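Local atomic coordinates of ribose-phosphate pyrophosphokinase (Mycobacterium smegmatis, PDB entry 5MP7), a protein that probably makes the central metabolite phosphoribosyl pyrophosphate by transferring the pyrophosphoryl group of ATP to the 1-hydroxyl of ribose 5-phosphate. Residues 104-109 against 136-141. Sequence-based numbering, arbitrary orientation.
Sequences RQDKKH and DLHTDQ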
loop_
_atom_site.group_PDB
_atom_site.type_symbol
_atom_site.label_atom_id
_atom_site.label_comp_id
_atom_site.label_asym_id
_atom_site.label_seq_id
_atom_site.Cartn_x
_atom_site.Cartn_y
_atom_site.Cartn_z
ATOM N N ARG A 104 37.453 40.624 -26.159
ATOM C CA ARG A 104 37.520 41.630 -25.116
ATOM C C ARG A 104 38.397 41.245 -23.918
ATOM O O ARG A 104 38.970 42.122 -23.271
ATOM C CB ARG A 104 36.132 42.036 -24.669
ATOM C CG ARG A 104 35.460 42.950 -25.686
ATOM C CD ARG A 104 33.998 43.185 -25.353
ATOM N NE ARG A 104 33.247 41.929 -25.357
ATOM C CZ ARG A 104 31.968 41.798 -24.995
ATOM N NH1 ARG A 104 31.253 42.842 -24.580
ATOM N NH2 ARG A 104 31.397 40.604 -25.071
ATOM N N GLN A 105 38.535 39.950 -23.641
ATOM C CA GLN A 105 39.456 39.467 -22.601
ATOM C C GLN A 105 40.859 39.189 -23.175
ATOM O O GLN A 105 41.281 38.052 -23.272
ATOM C CB GLN A 105 38.849 38.244 -21.937
ATOM C CG GLN A 105 39.561 37.801 -20.664
ATOM C CD GLN A 105 39.420 38.789 -19.513
ATOM O OE1 GLN A 105 38.336 39.303 -19.244
ATOM N NE2 GLN A 105 40.522 39.079 -18.843
ATOM N N ASP A 106 41.566 40.254 -23.584
ATOM C CA ASP A 106 42.917 40.160 -24.242
ATOM C C ASP A 106 44.074 40.625 -23.352
ATOM O O ASP A 106 45.189 40.815 -23.811
ATOM C CB ASP A 106 42.931 40.943 -25.556
ATOM C CG ASP A 106 42.434 42.406 -25.413
ATOM O OD1 ASP A 106 42.172 42.900 -24.272
ATOM O OD2 ASP A 106 42.276 43.068 -26.474
ATOM N N LYS A 107 43.769 40.835 -22.077
ATOM C CA LYS A 107 44.745 41.206 -21.054
ATOM C C LYS A 107 44.137 40.971 -19.667
ATOM O O LYS A 107 42.944 40.759 -19.560
ATOM C CB LYS A 107 45.137 42.679 -21.180
ATOM C CG LYS A 107 44.002 43.635 -20.866
ATOM C CD LYS A 107 44.398 44.990 -21.339
ATOM C CE LYS A 107 43.618 46.078 -20.571
ATOM N NZ LYS A 107 44.511 46.512 -19.458
ATOM N N LYS A 108 44.955 41.074 -18.628
ATOM C CA LYS A 108 44.508 40.750 -17.276
ATOM C C LYS A 108 43.735 41.835 -16.539
ATOM O O LYS A 108 43.080 41.501 -15.553
ATOM C CB LYS A 108 45.676 40.246 -16.432
ATOM C CG LYS A 108 45.965 38.801 -16.716
ATOM C CD LYS A 108 47.312 38.334 -16.226
ATOM C CE LYS A 108 47.261 37.680 -14.861
ATOM N NZ LYS A 108 48.643 37.413 -14.368
ATOM N N HIS A 109 43.794 43.093 -16.984
ATOM C CA HIS A 109 43.100 44.204 -16.294
ATOM C C HIS A 109 43.743 44.310 -14.873
ATOM O O HIS A 109 44.983 44.366 -14.781
ATOM C CB HIS A 109 41.568 44.020 -16.344
ATOM C CG HIS A 109 41.040 43.804 -17.734
ATOM N ND1 HIS A 109 40.838 44.842 -18.621
ATOM C CD2 HIS A 109 40.680 42.677 -18.395
ATOM C CE1 HIS A 109 40.378 44.365 -19.767
ATOM N NE2 HIS A 109 40.276 43.054 -19.658
ATOM N N ASP A 136 38.038 42.711 -37.999
ATOM C CA ASP A 136 38.040 43.768 -36.989
ATOM C C ASP A 136 38.126 43.295 -35.537
ATOM O O ASP A 136 37.206 43.464 -34.710
ATOM C CB ASP A 136 36.893 44.766 -37.203
ATOM C CG ASP A 136 37.150 45.725 -38.394
ATOM O OD1 ASP A 136 38.293 46.242 -38.568
ATOM O OD2 ASP A 136 36.209 45.955 -39.190
ATOM N N LEU A 137 39.267 42.685 -35.248
ATOM C CA LEU A 137 39.627 42.315 -33.901
ATOM C C LEU A 137 39.525 43.503 -32.940
ATOM O O LEU A 137 39.810 44.639 -33.296
ATOM C CB LEU A 137 41.034 41.744 -33.889
ATOM C CG LEU A 137 41.208 40.504 -34.745
ATOM C CD1 LEU A 137 42.671 40.236 -35.006
ATOM C CD2 LEU A 137 40.536 39.312 -34.092
ATOM N N HIS A 138 39.127 43.218 -31.708
ATOM C CA HIS A 138 39.022 44.230 -30.678
ATOM C C HIS A 138 40.357 44.978 -30.502
ATOM O O HIS A 138 40.358 46.192 -30.295
ATOM C CB HIS A 138 38.598 43.570 -29.368
ATOM C CG HIS A 138 38.433 44.526 -28.241
ATOM N ND1 HIS A 138 37.357 45.382 -28.159
ATOM C CD2 HIS A 138 39.205 44.776 -27.159
ATOM C CE1 HIS A 138 37.466 46.117 -27.067
ATOM N NE2 HIS A 138 38.577 45.764 -26.439
ATOM N N THR A 139 41.472 44.236 -30.554
ATOM C CA THR A 139 42.819 44.816 -30.661
ATOM C C THR A 139 43.610 44.102 -31.717
ATOM O O THR A 139 43.509 42.891 -31.844
ATOM C CB THR A 139 43.635 44.707 -29.352
ATOM O OG1 THR A 139 43.338 43.463 -28.698
ATOM C CG2 THR A 139 43.347 45.916 -28.416
ATOM N N ASP A 140 44.436 44.863 -32.418
ATOM C CA ASP A 140 45.235 44.354 -33.497
ATOM C C ASP A 140 46.286 43.353 -32.995
ATOM O O ASP A 140 46.686 42.455 -33.712
ATOM C CB ASP A 140 45.910 45.519 -34.229
ATOM C CG ASP A 140 44.896 46.599 -34.749
ATOM O OD1 ASP A 140 43.758 46.674 -34.228
ATOM O OD2 ASP A 140 45.251 47.385 -35.669
ATOM N N GLN A 141 46.676 43.453 -31.737
ATOM C CA GLN A 141 47.701 42.576 -31.167
ATOM C C GLN A 141 47.262 41.139 -31.036
ATOM O O GLN A 141 48.114 40.261 -30.964
ATOM C CB GLN A 141 48.199 43.074 -29.805
ATOM C CG GLN A 141 49.083 44.315 -29.905
ATOM C CD GLN A 141 48.286 45.560 -30.213
ATOM O OE1 GLN A 141 47.174 45.730 -29.719
ATOM N NE2 GLN A 141 48.825 46.419 -31.068
HETATM O O HOH W 1 38.672 45.350 -23.268
#
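Arg-104 faces His-138 with their CA atoms 6.3 Å apart, and Asp-106 faces Thr-139 at a CA to CA distance of 7.9 Å. No backbone bond joins 104-109 to 136-141, so side chains and one water make the contact. CG of Arg-104 lies over the face of the His-138 imidazole, a CH-pi contact 4.0 Å from the ring centroid and 13° off its normal. The ring reaches this place because its CG stands anti to the backbone N (chi1 -179°). Both segments lie in connections that follow neighbouring strands, 92-97 and 131-135, of the five-stranded parallel sheet in the N-terminal PRTase-like half; Arg-104 is expected to belong to the ATP site and His-138 to a magnesium site. Beyond CG the arginine bends away at chi3 (-61°), and its NH2 makes a salt bridge with Glu-47 of the second subunit. ND1 of His-138 is hydrogen-bonded to Asp-231, while a water links NE2 to the carbonyl O of Arg-104. At the ring's edge, in its plane, OD2 of Asp-106 approaches CD2 of His-138 to 3.6 Å. That same oxygen accepts a hydrogen bond from OG1 of Thr-139, modelled at a doubtfully short 2.5 Å, the two side chains meeting head-on.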